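Local coordinates for protein pyrrolysyl-tRNA synthetase (Desulfitobacterium hafniense, PDB 3DSQ) that probably attaches pyrrolysine to its cognate tRNA at the expense of ATP, as a homodimeric class II aminoacyl-tRNA synthetase, at residues L127-L131 and E154-R160; K225-L230 and R259-I263. All coordinates share one frame. Numbering follows the deposited sequence.

Contact 1 (L127-L131 and E154-R160)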
loop_
_atom_site.group_PDB
_atom_site.type_symbol
_atom_site.label_atom_id
_atom_site.label_comp_id
_atom_site.label_asym_id
_atom_site.label_seq_id
_atom_site.Cartn_x
_atom_site.Cartn_y
_atom_site.Cartn_z
ATOM N N LEU B 127 -13.981 3.472 -2.580
ATOM C CA LEU B 127 -12.629 3.391 -2.048
ATOM C C LEU B 127 -12.618 4.138 -0.723
ATOM O O LEU B 127 -13.126 5.260 -0.622
ATOM C CB LEU B 127 -11.628 4.027 -3.022
ATOM C CG LEU B 127 -11.419 3.263 -4.331
ATOM C CD1 LEU B 127 -10.439 3.991 -5.236
ATOM C CD2 LEU B 127 -10.914 1.866 -3.999
ATOM N N ARG B 128 -12.049 3.514 0.299
ATOM C CA ARG B 128 -11.988 4.136 1.616
ATOM C C ARG B 128 -11.341 5.515 1.576
ATOM O O ARG B 128 -10.290 5.698 0.974
ATOM C CB ARG B 128 -11.209 3.240 2.600
ATOM C CG ARG B 128 -9.714 3.124 2.321
ATOM C CD ARG B 128 -9.056 2.120 3.262
ATOM N NE ARG B 128 -7.614 2.015 3.041
ATOM C CZ ARG B 128 -6.856 1.029 3.517
ATOM N NH1 ARG B 128 -7.402 0.047 4.237
ATOM N NH2 ARG B 128 -5.548 1.038 3.290
ATOM N N PRO B 129 -11.994 6.516 2.189
ATOM C CA PRO B 129 -11.458 7.876 2.228
ATOM C C PRO B 129 -10.608 8.017 3.491
ATOM O O PRO B 129 -9.841 8.957 3.628
ATOM C CB PRO B 129 -12.713 8.743 2.293
ATOM C CG PRO B 129 -13.601 7.931 3.148
ATOM C CD PRO B 129 -13.415 6.513 2.592
ATOM N N MET B 130 -10.784 7.085 4.425
ATOM C CA MET B 130 -10.027 7.100 5.670
ATOM C C MET B 130 -9.985 5.685 6.233
ATOM O O MET B 130 -10.685 4.801 5.748
ATOM C CB MET B 130 -10.652 8.064 6.691
ATOM C CG MET B 130 -11.862 7.532 7.435
ATOM S SD MET B 130 -13.425 7.675 6.531
ATOM C CE MET B 130 -14.062 9.177 7.254
ATOM N N LEU B 131 -9.165 5.477 7.258
ATOM C CA LEU B 131 -9.006 4.160 7.861
ATOM C C LEU B 131 -9.953 3.878 9.020
ATOM O O LEU B 131 -10.155 2.728 9.390
ATOM C CB LEU B 131 -7.561 3.998 8.353
ATOM C CG LEU B 131 -6.452 4.078 7.306
ATOM C CD1 LEU B 131 -5.100 4.024 8.011
ATOM C CD2 LEU B 131 -6.594 2.925 6.302
ATOM N N GLU B 154 -2.851 1.102 11.457
ATOM C CA GLU B 154 -2.734 0.705 10.059
ATOM C C GLU B 154 -2.114 1.850 9.274
ATOM O O GLU B 154 -2.346 3.022 9.556
ATOM C CB GLU B 154 -4.105 0.327 9.443
ATOM C CG GLU B 154 -3.994 -0.135 7.959
ATOM C CD GLU B 154 -5.287 -0.737 7.375
ATOM O OE1 GLU B 154 -5.260 -1.187 6.203
ATOM O OE2 GLU B 154 -6.319 -0.769 8.077
ATOM N N ILE B 155 -1.291 1.494 8.303
ATOM C CA ILE B 155 -0.637 2.460 7.434
ATOM C C ILE B 155 -1.132 2.028 6.062
ATOM O O ILE B 155 -0.882 0.904 5.653
ATOM C CB ILE B 155 0.895 2.305 7.452
ATOM C CG1 ILE B 155 1.448 2.626 8.849
ATOM C CG2 ILE B 155 1.507 3.217 6.394
ATOM C CD1 ILE B 155 2.981 2.529 8.950
ATOM N N GLY B 156 -1.849 2.889 5.355
ATOM C CA GLY B 156 -2.329 2.455 4.061
ATOM C C GLY B 156 -3.005 3.499 3.202
ATOM O O GLY B 156 -3.462 4.537 3.669
ATOM N N THR B 157 -3.085 3.178 1.926
ATOM C CA THR B 157 -3.659 4.059 0.934
ATOM C C THR B 157 -5.127 4.373 1.174
ATOM O O THR B 157 -5.921 3.485 1.457
ATOM C CB THR B 157 -3.494 3.449 -0.468
ATOM O OG1 THR B 157 -2.116 3.097 -0.658
ATOM C CG2 THR B 157 -3.911 4.453 -1.556
ATOM N N CYS B 158 -5.441 5.662 1.087
ATOM C CA CYS B 158 -6.792 6.177 1.224
ATOM C C CYS B 158 -6.986 7.049 -0.007
ATOM O O CYS B 158 -6.011 7.454 -0.640
ATOM C CB CYS B 158 -6.965 6.982 2.519
ATOM S SG CYS B 158 -7.067 5.915 3.992
ATOM N N TYR B 159 -8.241 7.318 -0.348
ATOM C CA TYR B 159 -8.552 8.072 -1.546
ATOM C C TYR B 159 -9.656 9.107 -1.358
ATOM O O TYR B 159 -10.672 8.840 -0.719
ATOM C CB TYR B 159 -9.007 7.117 -2.647
ATOM C CG TYR B 159 -8.122 5.920 -2.893
ATOM C CD1 TYR B 159 -8.080 4.852 -1.990
ATOM C CD2 TYR B 159 -7.363 5.829 -4.062
ATOM C CE1 TYR B 159 -7.306 3.722 -2.251
ATOM C CE2 TYR B 159 -6.588 4.709 -4.331
ATOM C CZ TYR B 159 -6.565 3.659 -3.432
ATOM O OH TYR B 159 -5.849 2.527 -3.745
ATOM N N ARG B 160 -9.456 10.278 -1.946
ATOM C CA ARG B 160 -10.437 11.359 -1.885
ATOM C C ARG B 160 -10.415 12.104 -3.211
ATOM O O ARG B 160 -9.343 12.374 -3.756
ATOM C CB ARG B 160 -10.109 12.326 -0.747
ATOM C CG ARG B 160 -10.398 11.783 0.643
ATOM C CD ARG B 160 -9.897 12.740 1.720
ATOM N NE ARG B 160 -10.219 12.288 3.074
ATOM C CZ ARG B 160 -11.429 12.357 3.623
ATOM N NH1 ARG B 160 -12.446 12.865 2.934
ATOM N NH2 ARG B 160 -11.625 11.922 4.863
HETATM O O HOH W 1 -12.670 7.480 -2.111
HETATM O O HOH W 2 -3.515 -0.640 4.431
#

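Contact 2 (K225-L230 and R259-I263)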
loop_
_atom_site.group_PDB
_atom_site.type_symbol
_atom_site.label_atom_id
_atom_site.label_comp_id
_atom_site.label_asym_id
_atom_site.label_seq_id
_atom_site.Cartn_x
_atom_site.Cartn_y
_atom_site.Cartn_z
ATOM N N LYS B 225 3.313 22.062 13.008
ATOM C CA LYS B 225 4.615 22.707 13.006
ATOM C C LYS B 225 4.275 24.077 12.441
ATOM O O LYS B 225 3.976 24.207 11.252
ATOM C CB LYS B 225 5.587 21.972 12.079
ATOM C CG LYS B 225 7.013 22.506 12.119
ATOM C CD LYS B 225 7.909 21.737 11.163
ATOM C CE LYS B 225 9.323 22.311 11.135
ATOM N NZ LYS B 225 10.207 21.563 10.198
ATOM N N GLY B 226 4.296 25.095 13.295
ATOM C CA GLY B 226 3.938 26.424 12.836
ATOM C C GLY B 226 2.493 26.369 12.374
ATOM O O GLY B 226 1.640 25.827 13.076
ATOM N N ASP B 227 2.213 26.913 11.192
ATOM C CA ASP B 227 0.862 26.912 10.638
ATOM C C ASP B 227 0.684 25.660 9.772
ATOM O O ASP B 227 -0.127 25.630 8.849
ATOM C CB ASP B 227 0.650 28.180 9.795
ATOM C CG ASP B 227 -0.789 28.342 9.312
ATOM O OD1 ASP B 227 -1.220 27.578 8.422
ATOM O OD2 ASP B 227 -1.493 29.240 9.827
ATOM N N LEU B 228 1.444 24.618 10.081
ATOM C CA LEU B 228 1.373 23.389 9.309
ATOM C C LEU B 228 0.818 22.211 10.099
ATOM O O LEU B 228 1.400 21.799 11.101
ATOM C CB LEU B 228 2.764 23.035 8.780
ATOM C CG LEU B 228 3.443 24.079 7.890
ATOM C CD1 LEU B 228 4.862 23.635 7.561
ATOM C CD2 LEU B 228 2.631 24.271 6.619
ATOM N N GLU B 229 -0.304 21.667 9.640
ATOM C CA GLU B 229 -0.911 20.520 10.308
ATOM C C GLU B 229 -0.199 19.242 9.901
ATOM O O GLU B 229 -0.045 18.957 8.712
ATOM C CB GLU B 229 -2.391 20.382 9.951
ATOM C CG GLU B 229 -3.045 19.172 10.617
ATOM C CD GLU B 229 -4.492 18.980 10.212
ATOM O OE1 GLU B 229 -4.761 18.854 8.998
ATOM O OE2 GLU B 229 -5.362 18.952 11.108
ATOM N N LEU B 230 0.227 18.471 10.894
ATOM C CA LEU B 230 0.917 17.216 10.641
ATOM C C LEU B 230 0.047 16.009 10.980
ATOM O O LEU B 230 0.305 14.899 10.513
ATOM C CB LEU B 230 2.215 17.163 11.454
ATOM C CG LEU B 230 3.433 17.863 10.835
ATOM C CD1 LEU B 230 3.051 19.238 10.296
ATOM C CD2 LEU B 230 4.528 17.974 11.884
ATOM N N ARG B 259 2.362 14.222 3.245
ATOM C CA ARG B 259 2.382 15.572 3.779
ATOM C C ARG B 259 3.477 15.702 4.843
ATOM O O ARG B 259 4.150 16.724 4.927
ATOM C CB ARG B 259 1.018 15.934 4.366
ATOM C CG ARG B 259 0.973 17.336 4.923
ATOM C CD ARG B 259 -0.431 17.759 5.318
ATOM N NE ARG B 259 -0.412 19.087 5.929
ATOM C CZ ARG B 259 -1.497 19.772 6.280
ATOM N NH1 ARG B 259 -2.705 19.258 6.082
ATOM N NH2 ARG B 259 -1.370 20.976 6.830
ATOM N N LEU B 260 3.644 14.666 5.657
ATOM C CA LEU B 260 4.684 14.676 6.678
ATOM C C LEU B 260 6.022 14.810 5.973
ATOM O O LEU B 260 6.836 15.660 6.324
ATOM C CB LEU B 260 4.689 13.372 7.486
ATOM C CG LEU B 260 3.842 13.192 8.752
ATOM C CD1 LEU B 260 4.378 11.974 9.503
ATOM C CD2 LEU B 260 3.931 14.413 9.660
ATOM N N LEU B 261 6.241 13.963 4.969
ATOM C CA LEU B 261 7.488 13.986 4.212
ATOM C C LEU B 261 7.765 15.331 3.567
ATOM O O LEU B 261 8.903 15.815 3.594
ATOM C CB LEU B 261 7.486 12.897 3.131
ATOM C CG LEU B 261 7.704 11.479 3.659
ATOM C CD1 LEU B 261 7.545 10.496 2.536
ATOM C CD2 LEU B 261 9.092 11.359 4.297
ATOM N N MET B 262 6.737 15.935 2.976
ATOM C CA MET B 262 6.916 17.228 2.333
ATOM C C MET B 262 7.385 18.280 3.344
ATOM O O MET B 262 8.251 19.110 3.052
ATOM C CB MET B 262 5.608 17.688 1.689
ATOM C CG MET B 262 5.607 19.160 1.296
ATOM S SD MET B 262 4.093 19.626 0.410
ATOM C CE MET B 262 2.916 19.574 1.743
ATOM N N ILE B 263 6.794 18.233 4.530
ATOM C CA ILE B 263 7.106 19.169 5.597
ATOM C C ILE B 263 8.499 18.918 6.189
ATOM O O ILE B 263 9.258 19.851 6.403
ATOM C CB ILE B 263 6.004 19.096 6.680
ATOM C CG1 ILE B 263 4.700 19.643 6.082
ATOM C CG2 ILE B 263 6.416 19.861 7.921
ATOM C CD1 ILE B 263 3.460 19.416 6.931
#

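Contact 1 (L127-L131 and E154-R160)
Segment 127-131, the end of strand 125-127 and the loop after it, runs beside 154-160, their end-to-end directions 137° apart, and the CA atoms come nearest at Pro129 and Tyr159, 4.8 Å apart. Tyr159 N donates to Arg128 O (2.9 Å), Pro129 CA approaches Tyr159 O (3.2 Å) in a CA-H...O contact, and a water joins Leu127 O to Tyr159 O. Arg128 has the length and the donors to run along the strand: its NE bonds to Thr157 O (2.7 Å), its NH2 reaches the same oxygen (3.1 Å), and its NH1 makes a salt bridge with Glu154 OE1 (3.2 Å); the other carboxylate oxygen, Glu154 OE2, is hydrogen-bonded to Thr94 OG1. Glycine suits position 156, since a CB there would collide with Arg128 NH2. The strand is the first of the class II motif 2 hairpin, and Arg160 probably corresponds to that motif's arginine; Pro129 CB lies over one face of the Arg160 guanidinium. Apolar packing completes the contact: Leu127 CD1 sits over the Tyr159 ring, 3.8 Å from its centroid, as a CH-pi contact, while Leu131 CD2 meets Cys158 SG (3.8 Å). Tyr159 OH hydrogen-bonds Thr96 of the second subunit, so this ring also belongs to the dimer interface.

Contact 2 (K225-L230 and R259-I263)
Arg259 stretches its side chain almost straight, with chi1 to chi3 all t, from the first turn of helix 257-265 across to Glu229. One face of its guanidinium lies against Glu229 O; Arg259 NE is 2.8 Å from Glu229 O, but the angle is too poor for a hydrogen bond. Glu229, t at chi1 and chi2, places OE1 3.6 Å from Arg259 NH1, a salt bridge of charges alone because the oxygen stands well out of the guanidinium plane. The axes of strand 228-230 and helix 259-263 approach to 8.9 Å, 132° apart in direction. Strand 250-256 and helix 257-265 together form motif 3 of class II synthetases; Arg259 is consistent with the motif's arginine, and its side chain lies about 6 Å from a sodium ion bound by Ser163, Gln164 and Gln167. One helical turn on, Ile263 faces the strand on the same side as Arg259. The m, t rotamer of Ile263 carries its CD1 to 3.4 Å from Leu230 CD1, and its CG2 meets Leu228 CD1 (4.1 Å) and Lys225 CD (4.0 Å), the aliphatic part of an all-t lysine. Leu230 points its CA-to-CB bond away, yet chi1 of -83° and chi2 of 46° swing CD1 back to Ile263, while Leu230 CG packs on Leu260 CD2 (3.7 Å). Gly226, at phi 62°, readily takes the first corner of the type II' turn from Lys225 to Leu228.

Going from the N terminus, the chain leaves strand 125-127, passes through helix 132-142 and returns on strand 150-159, so contact 1 closes a loop of 22 residues. Strand 171-180, which completes the motif 2 hairpin, then helix 187-201 and strand 208-213 follow, and strand 219-225 leads into contact 2; its 28-residue loop runs through strands 228-236 and 250-256 into helix 257-265. The two loops are in series, neither nested nor crossed. Both contacts reach the large sheet, where strands 171-180 and 250-256 lie between 150-159 and 228-236. Contact 1 ties the loop between strand 125-127 and helix 132-142 to the sheet near the dimer partner, contact 2 a helix to it; their centres lie about 19 Å apart.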